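Flavin reductase domain protein (Arthrobacter sp., PDB 2QCK) probably binds FMN and reduces flavin at the expense of a nicotinamide cofactor, as an oxidoreductase of the flavin reductase-like family. Local coordinates at the interface of chains A and B. Coordinates in Å, arbitrary orientation; residue numbers count along the deposited sequence, not the author numbering. Chains: chain A/B, Flavin reductase domain protein.

Contact 1 and contact 2 are neighbouring parts of one two-fold symmetric interface, the centres of their C-alpha atoms about 12 Å apart. In both, chain B contributes mainly the helix 10-18 and the segment that follows it, laid against strands and connecting loops of chain A. A:Met77, at the end of strand 72-77, belongs to both: it meets B:Met16 in contact 1 and B:Phe17 and B:His20 in contact 2. The helix thus packs on the partner through successive residues, and the symmetry repeats each contact with the chains exchanged. Such reciprocal packing fits the dimers common among flavin reductases, although the structure alone does not prove the state in solution.

Contact 1: the interface of chains A and B. Residues chain A 77, 115-118, 141-146; chain B 12, 15-16, 19.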
# COMPACT_ATOMS: atom_id res chain seq x y z
N MSE A 77 -11.05 -6.82 2.80
CA MSE A 77 -9.92 -6.97 3.74
C MSE A 77 -10.00 -8.38 4.28
O MSE A 77 -11.10 -8.91 4.53
CB MSE A 77 -10.05 -5.98 4.89
CG MSE A 77 -9.58 -4.59 4.52
SE MSE A 77 -10.65 -3.68 3.14
CE MSE A 77 -9.66 -1.93 3.22
N ALA A 115 -12.88 -10.01 6.56
CA ALA A 115 -12.80 -9.04 7.67
C ALA A 115 -13.79 -7.87 7.49
O ALA A 115 -14.23 -7.24 8.47
CB ALA A 115 -11.39 -8.51 7.83
N GLY A 116 -14.11 -7.60 6.23
CA GLY A 116 -15.12 -6.65 5.85
C GLY A 116 -14.85 -6.26 4.42
O GLY A 116 -13.83 -6.63 3.85
N TRP A 117 -15.80 -5.55 3.84
CA TRP A 117 -15.67 -5.04 2.48
C TRP A 117 -16.19 -3.62 2.31
O TRP A 117 -16.99 -3.11 3.12
CB TRP A 117 -16.38 -5.97 1.49
CG TRP A 117 -17.81 -6.25 1.85
CD1 TRP A 117 -18.27 -7.33 2.53
CD2 TRP A 117 -18.95 -5.45 1.53
NE1 TRP A 117 -19.64 -7.25 2.67
CE2 TRP A 117 -20.08 -6.11 2.07
CE3 TRP A 117 -19.13 -4.26 0.85
CZ2 TRP A 117 -21.35 -5.60 1.94
CZ3 TRP A 117 -20.39 -3.75 0.74
CH2 TRP A 117 -21.49 -4.43 1.27
N LEU A 118 -15.75 -3.00 1.21
CA LEU A 118 -16.24 -1.71 0.77
C LEU A 118 -16.60 -1.81 -0.70
O LEU A 118 -15.94 -2.55 -1.44
CB LEU A 118 -15.15 -0.64 0.96
CG LEU A 118 -14.53 -0.47 2.35
CD1 LEU A 118 -13.44 0.57 2.33
CD2 LEU A 118 -15.60 -0.11 3.34
N GLY A 141 -20.34 -0.13 2.37
CA GLY A 141 -19.44 -1.08 3.02
C GLY A 141 -20.03 -1.74 4.24
O GLY A 141 -21.13 -1.41 4.64
N GLN A 142 -19.28 -2.67 4.82
CA GLN A 142 -19.78 -3.49 5.91
C GLN A 142 -18.58 -4.15 6.58
O GLN A 142 -17.73 -4.74 5.93
CB GLN A 142 -20.72 -4.54 5.37
CG GLN A 142 -21.61 -5.14 6.42
CD GLN A 142 -22.45 -6.27 5.85
OE1 GLN A 142 -21.93 -7.26 5.30
NE2 GLN A 142 -23.77 -6.13 5.98
N VAL A 143 -18.50 -3.98 7.89
CA VAL A 143 -17.49 -4.62 8.69
C VAL A 143 -17.83 -6.11 8.84
O VAL A 143 -18.99 -6.45 9.05
CB VAL A 143 -17.40 -3.97 10.05
CG1 VAL A 143 -16.18 -4.47 10.75
CG2 VAL A 143 -17.27 -2.46 9.88
N GLY A 144 -16.84 -6.98 8.69
CA GLY A 144 -17.04 -8.42 8.82
C GLY A 144 -16.61 -8.85 10.21
O GLY A 144 -16.66 -8.06 11.15
N GLU A 145 -16.17 -10.11 10.32
CA GLU A 145 -15.71 -10.64 11.61
C GLU A 145 -14.32 -10.09 11.87
O GLU A 145 -13.44 -10.21 11.01
CB GLU A 145 -15.68 -12.17 11.62
N ASP A 146 -14.14 -9.48 13.04
CA ASP A 146 -12.82 -9.02 13.47
C ASP A 146 -11.94 -10.27 13.65
O ASP A 146 -12.45 -11.37 13.85
CB ASP A 146 -12.93 -8.22 14.78
CG ASP A 146 -11.94 -7.05 14.87
OD1 ASP A 146 -11.00 -6.91 14.05
OD2 ASP A 146 -12.12 -6.23 15.81
N THR B 12 -17.38 2.94 9.02
CA THR B 12 -17.07 1.68 8.31
C THR B 12 -15.78 1.79 7.49
O THR B 12 -14.91 0.93 7.60
CB THR B 12 -18.25 1.19 7.41
OG1 THR B 12 -19.38 0.87 8.23
CG2 THR B 12 -17.89 -0.07 6.64
N GLU B 15 -12.85 2.15 9.90
CA GLU B 15 -12.71 0.83 10.51
C GLU B 15 -12.02 -0.16 9.58
O GLU B 15 -11.05 -0.76 9.97
CB GLU B 15 -14.10 0.31 10.94
CG GLU B 15 -14.19 -1.08 11.60
CD GLU B 15 -13.26 -1.26 12.81
OE1 GLU B 15 -12.61 -0.27 13.28
OE2 GLU B 15 -13.15 -2.42 13.27
N MSE B 16 -12.51 -0.33 8.36
CA MSE B 16 -11.93 -1.31 7.44
C MSE B 16 -10.44 -1.04 7.21
O MSE B 16 -9.68 -2.00 7.09
CB MSE B 16 -12.69 -1.40 6.11
CG MSE B 16 -14.04 -2.07 6.15
SE MSE B 16 -14.13 -3.59 7.44
CE MSE B 16 -12.64 -4.66 6.63
N ARG B 19 -8.37 -2.27 9.97
CA ARG B 19 -8.19 -3.71 9.87
C ARG B 19 -7.24 -4.14 8.76
O ARG B 19 -7.03 -5.35 8.56
CB ARG B 19 -9.54 -4.36 9.64
CG ARG B 19 -10.53 -4.20 10.79
CD ARG B 19 -11.73 -5.08 10.57
NE ARG B 19 -12.69 -4.82 11.64
CZ ARG B 19 -13.76 -5.57 11.89
NH1 ARG B 19 -14.03 -6.66 11.17
NH2 ARG B 19 -14.56 -5.22 12.89
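Polar contacts centre on B:Arg19, whose extended side chain reaches from just beyond helix 10-18 to the loops that lead into strand 116-127 and out of strand 131-143. Its NH1 donates to two backbone carbonyls: A:Ala115 O at 2.8 Å, a bent bond (120° at H) lying in the carbonyl plane, and A:Gly144 O at 3.0 Å, a straighter one in the guanidinium plane but entering from above the carbonyl plane. Within chain B, NE and NH2 grip one carboxylate oxygen of B:Glu15 side-on, with NE 2.9 Å from OE2; this neighbouring acid, brought round by a bend at chi2 (53°), fixes the guanidinium's rotation and probably steadies its charge. The carboxylate of A:Asp146 stacks almost parallel over one guanidinium face, a looser salt bridge with OD1 3.6 Å from NE, while A:Val143 lies toward the rim of the opposite face. An alanine here would remove the guanidinium and its carbonyl bonds, and would probably loosen this edge and leave two carboxylates close together without the cation between them.

Apolar packing is led by selenomethionine B:Met16. Bent at chi2 and chi3, it sets its methyl CE tightly against both A:Gly116 CA (3.3 Å) and A:Met77 CB (3.4 Å); the side chain runs antiparallel past A:Leu118, CG against CD2. One turn earlier, B:Thr12 CG2 rests 3.5 Å from A:Gln142 N. In the deposited dimer the site pins the N-terminal helix of one subunit onto the other.

Contact 2: the interface of chains A and B. Residues chain A 22-25, 43-45, 53, 77; chain B 17, 20-22, 42.
In this part of the interface of two flavin reductase-like chains, A:Ala22 and B:Ala22 form an antiparallel beta bridge between short strands 22-23, and beside it water 1 links A:Gly23 N (3.0 Å) to B:Ala21 O. B:His20, its CG anti to the backbone N (chi1 -173°), points its imidazole into chain A and is held at both nitrogens. NE2 donates to A:Val43 O at 3.2 Å, a long, bent bond (137° at H) that approaches from above the carbonyl plane. At the other nitrogen, water 2 sits in the ring plane 2.8 Å from ND1 and lies 2.6 Å from A:Val24 O, so the histidine reaches one backbone segment of A directly and a second through water. The direction of the bond between ND1 and water 2 is not decided. A:Met77 crosses this side chain at about a right angle, its CG 4.0 Å from B:His20 CB.

The aromatic ring of B:Phe17 is clamped between two groups of A. Bent at chi2 (65°), A:Met77 sets its methyl CE over one face, 3.6 Å from the ring centroid, in a CH-pi contact; A:Ser45 CB lies over the opposite face, toward the rim. At the tip of the ring, A:Phe53 CB stands 3.7 Å from CZ, and A:Val43 CG1 also touches this end, its side chain crossing that of B:Phe17 almost perpendicularly. Farther along the interface, B:Ser42 CB packs against A:Ala44 CB at 3.8 Å.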
# COMPACT_ATOMS: atom_id res chain seq x y z
N ALA A 22 3.18 -6.11 3.25
CA ALA A 22 1.93 -5.50 2.80
C ALA A 22 0.73 -6.27 3.35
O ALA A 22 0.84 -7.46 3.59
CB ALA A 22 1.90 -5.48 1.28
N GLY A 23 -0.39 -5.59 3.54
CA GLY A 23 -1.63 -6.27 3.83
C GLY A 23 -2.24 -6.82 2.58
O GLY A 23 -1.95 -6.36 1.51
N VAL A 24 -3.17 -7.77 2.73
CA VAL A 24 -3.73 -8.49 1.59
C VAL A 24 -5.22 -8.18 1.53
O VAL A 24 -5.91 -8.34 2.54
CB VAL A 24 -3.44 -10.02 1.68
CG1 VAL A 24 -3.96 -10.78 0.42
CG2 VAL A 24 -1.93 -10.26 1.89
N ALA A 25 -5.69 -7.68 0.37
CA ALA A 25 -7.10 -7.47 0.08
C ALA A 25 -7.46 -8.21 -1.21
O ALA A 25 -6.58 -8.67 -1.89
CB ALA A 25 -7.40 -5.94 -0.06
N VAL A 43 -3.54 -1.93 -1.97
CA VAL A 43 -4.72 -1.18 -1.63
C VAL A 43 -4.26 -0.25 -0.50
O VAL A 43 -3.60 -0.73 0.41
CB VAL A 43 -5.87 -2.09 -1.16
CG1 VAL A 43 -6.96 -1.28 -0.52
CG2 VAL A 43 -6.45 -2.93 -2.36
N ALA A 44 -4.59 1.03 -0.59
CA ALA A 44 -4.19 2.06 0.41
C ALA A 44 -5.30 3.06 0.49
O ALA A 44 -5.93 3.40 -0.52
CB ALA A 44 -2.95 2.77 -0.00
N SER A 45 -5.54 3.53 1.69
CA SER A 45 -6.37 4.69 1.92
C SER A 45 -5.84 5.95 1.23
O SER A 45 -4.63 6.22 1.29
CB SER A 45 -6.41 4.92 3.42
OG SER A 45 -7.40 5.86 3.67
N PHE A 53 -9.89 5.11 -1.87
CA PHE A 53 -8.71 4.28 -1.78
C PHE A 53 -8.13 4.14 -3.17
O PHE A 53 -8.78 4.44 -4.14
CB PHE A 53 -8.96 2.88 -1.15
CG PHE A 53 -9.87 1.97 -1.95
CD1 PHE A 53 -11.23 1.97 -1.74
CD2 PHE A 53 -9.34 1.01 -2.82
CE1 PHE A 53 -12.06 1.11 -2.43
CE2 PHE A 53 -10.19 0.18 -3.52
CZ PHE A 53 -11.52 0.22 -3.31
N MSE A 77 -11.05 -6.82 2.80
CA MSE A 77 -9.92 -6.97 3.74
C MSE A 77 -10.00 -8.38 4.28
O MSE A 77 -11.10 -8.91 4.53
CB MSE A 77 -10.05 -5.98 4.89
CG MSE A 77 -9.58 -4.59 4.52
SE MSE A 77 -10.65 -3.68 3.14
CE MSE A 77 -9.66 -1.93 3.22
N PHE B 17 -10.00 0.21 7.16
CA PHE B 17 -8.55 0.49 7.02
C PHE B 17 -7.77 0.35 8.32
O PHE B 17 -6.54 0.21 8.29
CB PHE B 17 -8.22 1.84 6.29
CG PHE B 17 -8.31 1.70 4.82
CD1 PHE B 17 -7.30 1.10 4.11
CD2 PHE B 17 -9.49 2.01 4.17
CE1 PHE B 17 -7.43 0.87 2.78
CE2 PHE B 17 -9.63 1.79 2.82
CZ PHE B 17 -8.60 1.21 2.13
N HIS B 20 -6.69 -3.19 8.03
CA HIS B 20 -5.84 -3.48 6.91
C HIS B 20 -4.42 -3.16 7.36
O HIS B 20 -4.12 -2.01 7.67
CB HIS B 20 -6.27 -2.60 5.74
CG HIS B 20 -5.59 -2.91 4.46
ND1 HIS B 20 -5.72 -4.12 3.81
CD2 HIS B 20 -4.77 -2.16 3.68
CE1 HIS B 20 -5.01 -4.11 2.70
NE2 HIS B 20 -4.43 -2.93 2.59
N ALA B 21 -3.54 -4.16 7.42
CA ALA B 21 -2.15 -3.94 7.86
C ALA B 21 -1.31 -3.34 6.73
O ALA B 21 -1.69 -3.34 5.54
CB ALA B 21 -1.55 -5.25 8.32
N ALA B 22 -0.12 -2.85 7.05
CA ALA B 22 0.70 -2.20 6.05
C ALA B 22 2.17 -2.23 6.43
O ALA B 22 2.49 -2.28 7.60
CB ALA B 22 0.22 -0.75 5.89
N SER B 42 1.59 3.84 2.73
CA SER B 42 0.92 3.61 1.44
C SER B 42 1.83 3.35 0.25
O SER B 42 1.38 3.26 -0.89
CB SER B 42 0.01 4.80 1.11
OG SER B 42 0.72 6.03 1.10
O HOH W 1 -0.73 -2.71 2.79
O HOH W 2 -6.60 -6.66 4.43